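Local coordinates for protein 432aa long hypothetical deoxyribodipyrimidine photolyase (Sulfolobus tokodaii, PDB 2E0I) that probably uses light and a flavin cofactor to repair cyclobutane pyrimidine dimers in DNA, with a second FAD thought to serve as light-harvesting antenna, at residues D91-N96 and N117-K122; F249-A254 and P343-G348; E282-G287 and A296-L301. One frame throughout, in Å; residues are numbered along the deposited sequence.

Contact 1 of 3, residues D91-N96 and N117-K122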
loop_
_atom_site.group_PDB
_atom_site.type_symbol
_atom_site.label_atom_id
_atom_site.label_comp_id
_atom_site.label_asym_id
_atom_site.label_seq_id
_atom_site.Cartn_x
_atom_site.Cartn_y
_atom_site.Cartn_z
ATOM N N ASP A 91 15.109 14.309 25.971
ATOM C CA ASP A 91 15.942 13.189 26.427
ATOM C C ASP A 91 16.136 12.072 25.422
ATOM O O ASP A 91 17.266 11.674 25.112
ATOM C CB ASP A 91 15.348 12.582 27.688
ATOM C CG ASP A 91 15.694 13.368 28.918
ATOM O OD1 ASP A 91 15.843 14.617 28.818
ATOM O OD2 ASP A 91 15.805 12.726 29.987
ATOM N N ALA A 92 15.017 11.548 24.937
ATOM C CA ALA A 92 15.035 10.462 23.976
ATOM C C ALA A 92 13.938 10.651 22.936
ATOM O O ALA A 92 13.012 11.451 23.109
ATOM C CB ALA A 92 14.852 9.129 24.703
ATOM N N ILE A 93 14.069 9.908 21.845
ATOM C CA ILE A 93 13.106 9.937 20.755
ATOM C C ILE A 93 12.812 8.492 20.390
ATOM O O ILE A 93 13.733 7.717 20.120
ATOM C CB ILE A 93 13.680 10.675 19.529
ATOM C CG1 ILE A 93 13.733 12.187 19.807
ATOM C CG2 ILE A 93 12.848 10.352 18.298
ATOM C CD1 ILE A 93 14.353 12.997 18.686
ATOM N N TYR A 94 11.534 8.123 20.401
ATOM C CA TYR A 94 11.148 6.758 20.070
ATOM C C TYR A 94 10.393 6.701 18.751
ATOM O O TYR A 94 9.660 7.624 18.414
ATOM C CB TYR A 94 10.258 6.170 21.164
ATOM C CG TYR A 94 10.931 5.907 22.492
ATOM C CD1 TYR A 94 11.335 6.954 23.311
ATOM C CD2 TYR A 94 11.152 4.602 22.931
ATOM C CE1 TYR A 94 11.943 6.711 24.530
ATOM C CE2 TYR A 94 11.759 4.347 24.150
ATOM C CZ TYR A 94 12.154 5.405 24.944
ATOM O OH TYR A 94 12.783 5.157 26.140
ATOM N N VAL A 95 10.578 5.618 18.004
ATOM C CA VAL A 95 9.879 5.415 16.731
ATOM C C VAL A 95 9.857 3.944 16.374
ATOM O O VAL A 95 10.449 3.110 17.052
ATOM C CB VAL A 95 10.553 6.139 15.538
ATOM C CG1 VAL A 95 10.728 7.604 15.856
ATOM C CG2 VAL A 95 11.882 5.486 15.205
ATOM N N ASN A 96 9.161 3.637 15.295
ATOM C CA ASN A 96 9.084 2.278 14.799
ATOM C C ASN A 96 9.817 2.314 13.465
ATOM O O ASN A 96 9.428 3.041 12.558
ATOM C CB ASN A 96 7.623 1.870 14.599
ATOM C CG ASN A 96 6.931 1.542 15.900
ATOM O OD1 ASN A 96 5.789 1.927 16.119
ATOM N ND2 ASN A 96 7.615 0.807 16.767
ATOM N N ASN A 117 23.663 15.698 20.226
ATOM C CA ASN A 117 22.796 16.537 21.043
ATOM C C ASN A 117 22.484 15.804 22.317
ATOM O O ASN A 117 21.787 16.319 23.195
ATOM C CB ASN A 117 21.497 16.855 20.304
ATOM C CG ASN A 117 21.639 18.022 19.354
ATOM O OD1 ASN A 117 21.558 19.185 19.764
ATOM N ND2 ASN A 117 21.864 17.720 18.071
ATOM N N GLY A 118 23.003 14.587 22.403
ATOM C CA GLY A 118 22.786 13.773 23.581
ATOM C C GLY A 118 21.372 13.245 23.730
ATOM O O GLY A 118 20.889 13.054 24.850
ATOM N N ILE A 119 20.709 13.011 22.602
ATOM C CA ILE A 119 19.347 12.499 22.619
ATOM C C ILE A 119 19.403 11.026 22.276
ATOM O O ILE A 119 19.995 10.647 21.269
ATOM C CB ILE A 119 18.470 13.206 21.578
ATOM C CG1 ILE A 119 18.509 14.716 21.817
ATOM C CG2 ILE A 119 17.038 12.679 21.655
ATOM C CD1 ILE A 119 17.795 15.524 20.744
ATOM N N GLU A 120 18.803 10.188 23.111
ATOM C CA GLU A 120 18.812 8.764 22.820
ATOM C C GLU A 120 17.782 8.474 21.712
ATOM O O GLU A 120 16.639 8.926 21.785
ATOM C CB GLU A 120 18.487 7.968 24.080
ATOM C CG GLU A 120 19.150 6.610 24.083
ATOM C CD GLU A 120 18.724 5.736 25.248
ATOM O OE1 GLU A 120 19.163 4.557 25.291
ATOM O OE2 GLU A 120 17.951 6.222 26.116
ATOM N N PHE A 121 18.188 7.741 20.680
ATOM C CA PHE A 121 17.283 7.422 19.574
ATOM C C PHE A 121 16.966 5.945 19.560
ATOM O O PHE A 121 17.808 5.127 19.215
ATOM C CB PHE A 121 17.912 7.805 18.237
ATOM C CG PHE A 121 17.018 7.563 17.055
ATOM C CD1 PHE A 121 15.775 8.179 16.975
ATOM C CD2 PHE A 121 17.434 6.749 16.009
ATOM C CE1 PHE A 121 14.958 7.988 15.865
ATOM C CE2 PHE A 121 16.628 6.551 14.899
ATOM C CZ PHE A 121 15.386 7.171 14.822
ATOM N N LYS A 122 15.730 5.613 19.902
ATOM C CA LYS A 122 15.310 4.221 19.975
ATOM C C LYS A 122 14.266 3.837 18.918
ATOM O O LYS A 122 13.167 4.389 18.898
ATOM C CB LYS A 122 14.786 3.949 21.398
ATOM C CG LYS A 122 15.644 4.635 22.474
ATOM C CD LYS A 122 15.293 4.232 23.902
ATOM C CE LYS A 122 15.889 2.882 24.270
ATOM N NZ LYS A 122 15.607 2.516 25.688
#

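Contact 2 of 3, residues F249-A254 and P343-G348. With FAD (flavin-adenine dinucleotide), chain E.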
loop_
_atom_site.group_PDB
_atom_site.type_symbol
_atom_site.label_atom_id
_atom_site.label_comp_id
_atom_site.label_asym_id
_atom_site.label_seq_id
_atom_site.Cartn_x
_atom_site.Cartn_y
_atom_site.Cartn_z
ATOM N N PHE A 249 6.356 -10.610 3.446
ATOM C CA PHE A 249 7.227 -11.112 2.404
ATOM C C PHE A 249 7.753 -10.035 1.469
ATOM O O PHE A 249 8.963 -9.915 1.265
ATOM C CB PHE A 249 6.527 -12.169 1.569
ATOM C CG PHE A 249 7.415 -12.783 0.536
ATOM C CD1 PHE A 249 8.458 -13.626 0.912
ATOM C CD2 PHE A 249 7.262 -12.465 -0.808
ATOM C CE1 PHE A 249 9.339 -14.138 -0.033
ATOM C CE2 PHE A 249 8.142 -12.973 -1.766
ATOM C CZ PHE A 249 9.182 -13.809 -1.378
ATOM N N PHE A 250 6.855 -9.257 0.884
ATOM C CA PHE A 250 7.293 -8.221 -0.031
ATOM C C PHE A 250 8.088 -7.112 0.646
ATOM O O PHE A 250 9.036 -6.587 0.067
ATOM C CB PHE A 250 6.108 -7.642 -0.787
ATOM C CG PHE A 250 5.618 -8.520 -1.909
ATOM C CD1 PHE A 250 6.504 -9.024 -2.854
ATOM C CD2 PHE A 250 4.265 -8.817 -2.038
ATOM C CE1 PHE A 250 6.054 -9.815 -3.907
ATOM C CE2 PHE A 250 3.806 -9.609 -3.097
ATOM C CZ PHE A 250 4.705 -10.109 -4.031
ATOM N N THR A 251 7.717 -6.765 1.869
ATOM C CA THR A 251 8.423 -5.733 2.623
ATOM C C THR A 251 9.869 -6.169 2.855
ATOM O O THR A 251 10.806 -5.419 2.561
ATOM C CB THR A 251 7.752 -5.495 3.996
ATOM O OG1 THR A 251 6.461 -4.915 3.790
ATOM C CG2 THR A 251 8.602 -4.591 4.880
ATOM N N LEU A 252 10.040 -7.382 3.390
ATOM C CA LEU A 252 11.361 -7.942 3.668
ATOM C C LEU A 252 12.144 -8.166 2.379
ATOM O O LEU A 252 13.350 -7.939 2.323
ATOM C CB LEU A 252 11.212 -9.252 4.441
ATOM C CG LEU A 252 10.771 -9.064 5.893
ATOM C CD1 LEU A 252 10.620 -10.413 6.555
ATOM C CD2 LEU A 252 11.796 -8.225 6.641
ATOM N N LEU A 253 11.456 -8.609 1.337
ATOM C CA LEU A 253 12.117 -8.811 0.066
ATOM C C LEU A 253 12.797 -7.494 -0.312
ATOM O O LEU A 253 13.978 -7.459 -0.637
ATOM C CB LEU A 253 11.099 -9.190 -1.001
ATOM C CG LEU A 253 11.708 -9.565 -2.351
ATOM C CD1 LEU A 253 12.514 -10.845 -2.204
ATOM C CD2 LEU A 253 10.603 -9.784 -3.362
ATOM N N ALA A 254 12.041 -6.405 -0.244
ATOM C CA ALA A 254 12.566 -5.091 -0.590
ATOM C C ALA A 254 13.618 -4.636 0.400
ATOM O O ALA A 254 14.598 -3.994 0.033
ATOM C CB ALA A 254 11.436 -4.073 -0.648
ATOM N N PRO A 343 5.101 1.283 -0.967
ATOM C CA PRO A 343 6.252 1.136 -1.864
ATOM C C PRO A 343 6.707 -0.295 -2.128
ATOM O O PRO A 343 6.760 -0.720 -3.280
ATOM C CB PRO A 343 7.324 1.980 -1.184
ATOM C CG PRO A 343 6.529 3.064 -0.531
ATOM C CD PRO A 343 5.370 2.307 0.062
ATOM N N ALA A 344 7.017 -1.036 -1.067
ATOM C CA ALA A 344 7.499 -2.417 -1.221
ATOM C C ALA A 344 6.444 -3.395 -1.708
ATOM O O ALA A 344 6.704 -4.232 -2.571
ATOM C CB ALA A 344 8.084 -2.919 0.088
ATOM N N ILE A 345 5.248 -3.300 -1.147
ATOM C CA ILE A 345 4.185 -4.195 -1.553
ATOM C C ILE A 345 3.769 -3.906 -2.994
ATOM O O ILE A 345 3.563 -4.832 -3.775
ATOM C CB ILE A 345 2.988 -4.087 -0.574
ATOM C CG1 ILE A 345 3.468 -4.482 0.835
ATOM C CG2 ILE A 345 1.842 -4.979 -1.029
ATOM C CD1 ILE A 345 2.413 -4.437 1.909
ATOM N N ASN A 346 3.674 -2.632 -3.361
ATOM C CA ASN A 346 3.301 -2.286 -4.728
ATOM C C ASN A 346 4.396 -2.764 -5.689
ATOM O O ASN A 346 4.109 -3.395 -6.713
ATOM C CB ASN A 346 3.100 -0.772 -4.871
ATOM C CG ASN A 346 2.583 -0.375 -6.253
ATOM O OD1 ASN A 346 1.600 -0.927 -6.744
ATOM N ND2 ASN A 346 3.242 0.590 -6.879
ATOM N N ASN A 347 5.652 -2.474 -5.354
ATOM C CA ASN A 347 6.772 -2.884 -6.193
ATOM C C ASN A 347 6.824 -4.405 -6.365
ATOM O O ASN A 347 6.922 -4.914 -7.494
ATOM C CB ASN A 347 8.085 -2.402 -5.584
ATOM C CG ASN A 347 9.267 -2.669 -6.487
ATOM O OD1 ASN A 347 9.685 -3.820 -6.668
ATOM N ND2 ASN A 347 9.805 -1.608 -7.086
ATOM N N GLY A 348 6.751 -5.117 -5.238
ATOM C CA GLY A 348 6.803 -6.566 -5.248
ATOM C C GLY A 348 5.782 -7.168 -6.176
ATOM O O GLY A 348 6.090 -8.048 -6.988
HETATM P PA FAD E . -8.438 -8.729 0.570
HETATM O O1A FAD E . -9.690 -8.520 1.332
HETATM O O2A FAD E . -8.112 -9.940 -0.213
HETATM O O5B FAD E . -7.531 -9.026 1.867
HETATM C C5B FAD E . -6.337 -9.808 1.789
HETATM C C4B FAD E . -5.229 -9.150 2.613
HETATM O O4B FAD E . -4.006 -9.903 2.544
HETATM C C3B FAD E . -4.929 -7.759 2.052
HETATM O O3B FAD E . -5.677 -6.794 2.797
HETATM C C2B FAD E . -3.454 -7.618 2.419
HETATM O O2B FAD E . -3.327 -7.366 3.820
HETATM C C1B FAD E . -2.959 -9.027 2.090
HETATM N N9A FAD E . -2.760 -9.217 0.633
HETATM C C8A FAD E . -3.613 -9.767 -0.228
HETATM N N7A FAD E . -3.045 -9.850 -1.429
HETATM C C5A FAD E . -1.819 -9.345 -1.336
HETATM C C6A FAD E . -0.766 -9.156 -2.225
HETATM N N6A FAD E . -0.865 -9.543 -3.492
HETATM N N1A FAD E . 0.364 -8.582 -1.784
HETATM C C2A FAD E . 0.500 -8.197 -0.526
HETATM N N3A FAD E . -0.478 -8.367 0.347
HETATM C C4A FAD E . -1.637 -8.933 -0.023
HETATM N N1 FAD E . -1.475 -3.826 -1.535
HETATM C C2 FAD E . -1.171 -2.706 -0.749
HETATM O O2 FAD E . -1.506 -2.659 0.432
HETATM N N3 FAD E . -0.526 -1.604 -1.325
HETATM C C4 FAD E . -0.200 -1.630 -2.687
HETATM O O4 FAD E . 0.417 -0.687 -3.179
HETATM C C4X FAD E . -0.520 -2.738 -3.464
HETATM N N5 FAD E . -0.266 -2.711 -4.840
HETATM C C5X FAD E . -0.563 -3.826 -5.634
HETATM C C6 FAD E . -0.285 -3.782 -6.997
HETATM C C7 FAD E . -0.542 -4.895 -7.791
HETATM C C7M FAD E . -0.198 -4.829 -9.280
HETATM C C8 FAD E . -1.083 -6.046 -7.220
HETATM C C8M FAD E . -1.350 -7.295 -8.062
HETATM C C9 FAD E . -1.359 -6.079 -5.856
HETATM C C9A FAD E . -1.096 -4.975 -5.050
HETATM N N10 FAD E . -1.350 -5.003 -3.666
HETATM C C10 FAD E . -1.152 -3.843 -2.898
HETATM C "C1'" FAD E . -1.863 -6.239 -3.023
HETATM C "C2'" FAD E . -3.380 -6.423 -2.922
HETATM O "O2'" FAD E . -3.990 -6.273 -4.206
HETATM C "C3'" FAD E . -4.023 -5.461 -1.919
HETATM O "O3'" FAD E . -3.367 -5.589 -0.654
HETATM C "C4'" FAD E . -5.509 -5.771 -1.726
HETATM O "O4'" FAD E . -6.194 -5.703 -2.980
HETATM C "C5'" FAD E . -6.152 -4.787 -0.746
HETATM O "O5'" FAD E . -7.563 -5.010 -0.641
HETATM P P FAD E . -8.189 -5.913 0.536
HETATM O O1P FAD E . -7.625 -5.444 1.821
HETATM O O2P FAD E . -9.659 -5.891 0.367
HETATM O O3P FAD E . -7.615 -7.387 0.219
#

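Contact 3 of 3, residues E282-G287 and A296-L301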
loop_
_atom_site.group_PDB
_atom_site.type_symbol
_atom_site.label_atom_id
_atom_site.label_comp_id
_atom_site.label_asym_id
_atom_site.label_seq_id
_atom_site.Cartn_x
_atom_site.Cartn_y
_atom_site.Cartn_z
ATOM N N GLU A 282 -1.614 5.814 -22.145
ATOM C CA GLU A 282 -2.606 6.831 -21.848
ATOM C C GLU A 282 -3.995 6.209 -21.862
ATOM O O GLU A 282 -4.858 6.574 -21.059
ATOM C CB GLU A 282 -2.518 7.949 -22.875
ATOM C CG GLU A 282 -3.203 9.226 -22.441
ATOM C CD GLU A 282 -2.290 10.156 -21.646
ATOM O OE1 GLU A 282 -1.629 9.678 -20.692
ATOM O OE2 GLU A 282 -2.241 11.370 -21.976
ATOM N N ALA A 283 -4.199 5.261 -22.775
ATOM C CA ALA A 283 -5.471 4.562 -22.905
ATOM C C ALA A 283 -5.708 3.684 -21.676
ATOM O O ALA A 283 -6.833 3.561 -21.190
ATOM C CB ALA A 283 -5.462 3.713 -24.149
ATOM N N TRP A 284 -4.636 3.077 -21.179
ATOM C CA TRP A 284 -4.690 2.211 -20.006
ATOM C C TRP A 284 -5.085 3.004 -18.753
ATOM O O TRP A 284 -5.927 2.566 -17.977
ATOM C CB TRP A 284 -3.322 1.557 -19.802
ATOM C CG TRP A 284 -3.214 0.656 -18.616
ATOM C CD1 TRP A 284 -3.681 -0.621 -18.505
ATOM C CD2 TRP A 284 -2.580 0.961 -17.372
ATOM N NE1 TRP A 284 -3.373 -1.132 -17.273
ATOM C CE2 TRP A 284 -2.696 -0.183 -16.554
ATOM C CE3 TRP A 284 -1.925 2.092 -16.869
ATOM C CZ2 TRP A 284 -2.177 -0.233 -15.256
ATOM C CZ3 TRP A 284 -1.410 2.043 -15.580
ATOM C CH2 TRP A 284 -1.539 0.885 -14.787
ATOM N N LYS A 285 -4.485 4.173 -18.557
ATOM C CA LYS A 285 -4.802 4.977 -17.387
ATOM C C LYS A 285 -6.233 5.480 -17.410
ATOM O O LYS A 285 -6.837 5.675 -16.361
ATOM C CB LYS A 285 -3.854 6.169 -17.267
ATOM C CG LYS A 285 -2.422 5.792 -16.969
ATOM C CD LYS A 285 -1.514 7.010 -16.855
ATOM C CE LYS A 285 -1.428 7.755 -18.164
ATOM N NZ LYS A 285 -0.577 8.968 -18.060
ATOM N N GLU A 286 -6.783 5.687 -18.599
ATOM C CA GLU A 286 -8.142 6.199 -18.714
ATOM C C GLU A 286 -9.199 5.120 -18.756
ATOM O O GLU A 286 -10.385 5.409 -18.657
ATOM C CB GLU A 286 -8.271 7.046 -19.970
ATOM C CG GLU A 286 -7.530 8.365 -19.916
ATOM C CD GLU A 286 -7.229 8.916 -21.310
ATOM O OE1 GLU A 286 -7.975 8.569 -22.269
ATOM O OE2 GLU A 286 -6.249 9.697 -21.436
ATOM N N GLY A 287 -8.777 3.873 -18.907
ATOM C CA GLY A 287 -9.747 2.803 -18.987
ATOM C C GLY A 287 -10.468 2.875 -20.318
ATOM O O GLY A 287 -11.667 2.606 -20.394
ATOM N N ALA A 296 -13.044 -1.340 -16.597
ATOM C CA ALA A 296 -13.779 -1.204 -15.356
ATOM C C ALA A 296 -12.784 -1.034 -14.219
ATOM O O ALA A 296 -12.928 -0.137 -13.381
ATOM C CB ALA A 296 -14.636 -2.419 -15.127
ATOM N N GLY A 297 -11.764 -1.886 -14.197
ATOM C CA GLY A 297 -10.761 -1.797 -13.152
ATOM C C GLY A 297 -10.128 -0.419 -13.035
ATOM O O GLY A 297 -10.195 0.217 -11.981
ATOM N N MET A 298 -9.515 0.056 -14.114
ATOM C CA MET A 298 -8.863 1.353 -14.095
ATOM C C MET A 298 -9.812 2.469 -13.704
ATOM O O MET A 298 -9.468 3.329 -12.887
ATOM C CB MET A 298 -8.233 1.652 -15.453
ATOM C CG MET A 298 -7.166 0.640 -15.869
ATOM S SD MET A 298 -5.856 0.385 -14.648
ATOM C CE MET A 298 -4.926 1.956 -14.785
ATOM N N ARG A 299 -11.014 2.459 -14.268
ATOM C CA ARG A 299 -11.965 3.510 -13.945
ATOM C C ARG A 299 -12.308 3.501 -12.470
ATOM O O ARG A 299 -12.344 4.561 -11.841
ATOM C CB ARG A 299 -13.223 3.386 -14.794
ATOM C CG ARG A 299 -12.955 3.700 -16.236
ATOM C CD ARG A 299 -14.213 3.767 -17.053
ATOM N NE ARG A 299 -13.889 3.800 -18.476
ATOM C CZ ARG A 299 -14.785 3.968 -19.439
ATOM N NH1 ARG A 299 -16.067 4.127 -19.126
ATOM N NH2 ARG A 299 -14.406 3.956 -20.715
ATOM N N MET A 300 -12.550 2.320 -11.909
ATOM C CA MET A 300 -12.861 2.251 -10.495
ATOM C C MET A 300 -11.686 2.823 -9.710
ATOM O O MET A 300 -11.848 3.753 -8.922
ATOM C CB MET A 300 -13.116 0.820 -10.043
ATOM C CG MET A 300 -13.511 0.775 -8.579
ATOM S SD MET A 300 -13.788 -0.851 -7.874
ATOM C CE MET A 300 -13.848 -0.396 -6.147
ATOM N N LEU A 301 -10.499 2.263 -9.938
ATOM C CA LEU A 301 -9.295 2.719 -9.260
ATOM C C LEU A 301 -9.178 4.240 -9.320
ATOM O O LEU A 301 -8.899 4.876 -8.312
ATOM C CB LEU A 301 -8.054 2.073 -9.900
ATOM C CG LEU A 301 -6.687 2.740 -9.670
ATOM C CD1 LEU A 301 -6.310 2.653 -8.201
ATOM C CD2 LEU A 301 -5.622 2.074 -10.538
#

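Contact 1 of 3, residues D91-N96 and N117-K122
Ile-119 lays its CG2 methyl against Ile-93 CG1, at 3.8 Å, and over Ala-92 CA. One residue on, Glu-120 bonds through its backbone on both sides: its N-H gives a 2.9 Å bond to Asp-91 O, and its carbonyl oxygen takes the N-H of Ile-93 at 2.8 Å. Its CB packs beside Ala-92 CB, while the chain runs extended into solvent. Bonds of this kind hold strand 120-124 parallel to strand 92-96, as an edge strand of the five-stranded Rossmann-like sheet; helix 101-115 makes the crossover of this beta-alpha-beta unit and covers the face that carries Ile-93 and Phe-121. Phe-121 has CG anti to its backbone N (chi1 -177°), which brings the ring toward Ile-93, whose CG2 meets its edge in plane, 3.9 Å from CD1; Val-95 CG2 comes up obliquely to CZ. On the sheet face of Ala-92 and Tyr-94, Lys-122 runs side by side with Tyr-94, its CG above one ring face and its CD 3.5 Å from Tyr-94 OH. Its N-H bonds Ile-93 O (2.9 Å) and its carbonyl takes Val-95 N-H (3.0 Å). A bend at chi3 (79°) turns NZ to a salt bridge with Glu-25, whose OE2 also bonds Tyr-94 OH.

Contact 2 of 3, residues F249-A254 and P343-G348
Phe-250 lays one face of its ring against the backbone of Gly-348, with Gly-348 C standing 3.5 Å from CE1 and Gly-348 CA close to CD1. A side chain at that glycine would run into the ring, and the missing CB lets the aromatic lie flat there. Phe-249 CD2 sits over the margin of the opposite face, and at the edge, in the ring plane, the adenine of FAD arrives with N1A 3.8 Å from CE2. An alanine in place of Phe-250 would probably open a gap between Gly-348 and the adenine and leave adenine N1A without this ring at its side. Thr-251 sets its CA 3.8 Å from Ala-344 CB, while its hydroxyl is hydrogen-bonded back to Arg-247 O. A turn further, Ala-254 meets Ala-344 methyl to methyl, CB to CB at 3.6 Å. From the partner helix, Ile-345 points CG2 at both halves of the cofactor, 3.5 Å from adenine C2A and as near to flavin N1; Asn-346 OD1 lies 3.2 Å from flavin N5, its ND2 hydrogen-bonded to Glu-331 O. The FAD is held in the U-shaped conformation characteristic of photolyases, with the adenine folded back beside the flavin. Helix 238-256 and helix 343-353 meet here: the axes of segments 249-254 and 343-348 cross at 95° and approach to 7.9 Å, and helix 327-337 packs beside the second, against Asn-346 and Asn-347.

Contact 3 of 3, residues E282-G287 and A296-L301
Met-298 and Trp-284 carry the apolar side of this contact, in which the consecutive helices 278-286 and 292-304 of the FAD-binding domain pack with the axes of their short segments at 66°. The methionine chain, bent at chi2 (-54°) and chi3, doubles back so that its methyl sits squarely over one face of the indole: CE is 3.3 Å from the centroid of the six-membered ring, a CH-pi contact almost on the ring normal. SD follows over the same face, 4.1 Å from that centroid and further off the normal, which makes the pair a Met-aromatic contact as well. Trp-284 NE1 is hydrogen-bonded to Val-315 O, so the indole is held from helix 309-322 while the methionine covers it. Met-298 CB also packs on Gly-287 CA, at 4.0 Å.

The polar part centres on one carbonyl. Arg-299, extended from CG to NE, grips Gly-287 O side-on with two nitrogens, NE at 3.2 Å and NH2 at 3.1 Å. Both reach the oxygen from the same face, above the carbonyl plane, and neither bond is straight, the N-H...O angles being near 140°. NH2 has a second partner in the salt bridge to Glu-387. Within the 282-287 segment, Lys-285 NZ and Glu-282 OE1 form a salt bridge of 2.9 Å along the helix.

Gly-287 closes the preceding helix in a Schellman motif with positive phi, a conformation that favours glycine; a side chain there would also collide with Arg-299 CG. The guanidinium therefore meets a carbonyl just beyond the C-terminal end of helix 278-286, where its positive charge is likely to be welcome, and Glu-387, salt-bridged to NH2, would probably offset part of it.

Contact 1 belongs to the N-terminal photolyase domain, contacts 2 and 3 to the FAD-binding domain, and none touches another: the centres of contacts 1 and 3 lie about 45 Å apart, on opposite sides of the centre of the chain. Contacts 1 and 2 are buried and contact 3 only partly so. No two of them share a helix or strand, although helix 238-256 of contact 2 and helix 278-286 of contact 3 are consecutive. Backbone hydrogen bonds join the strands of contact 1. Contact 2, nearest the middle, relies on small residues and an aromatic ring beside the cofactor, whereas contact 3 pairs a sulfur-aromatic contact with an arginine on a helix-terminal carbonyl.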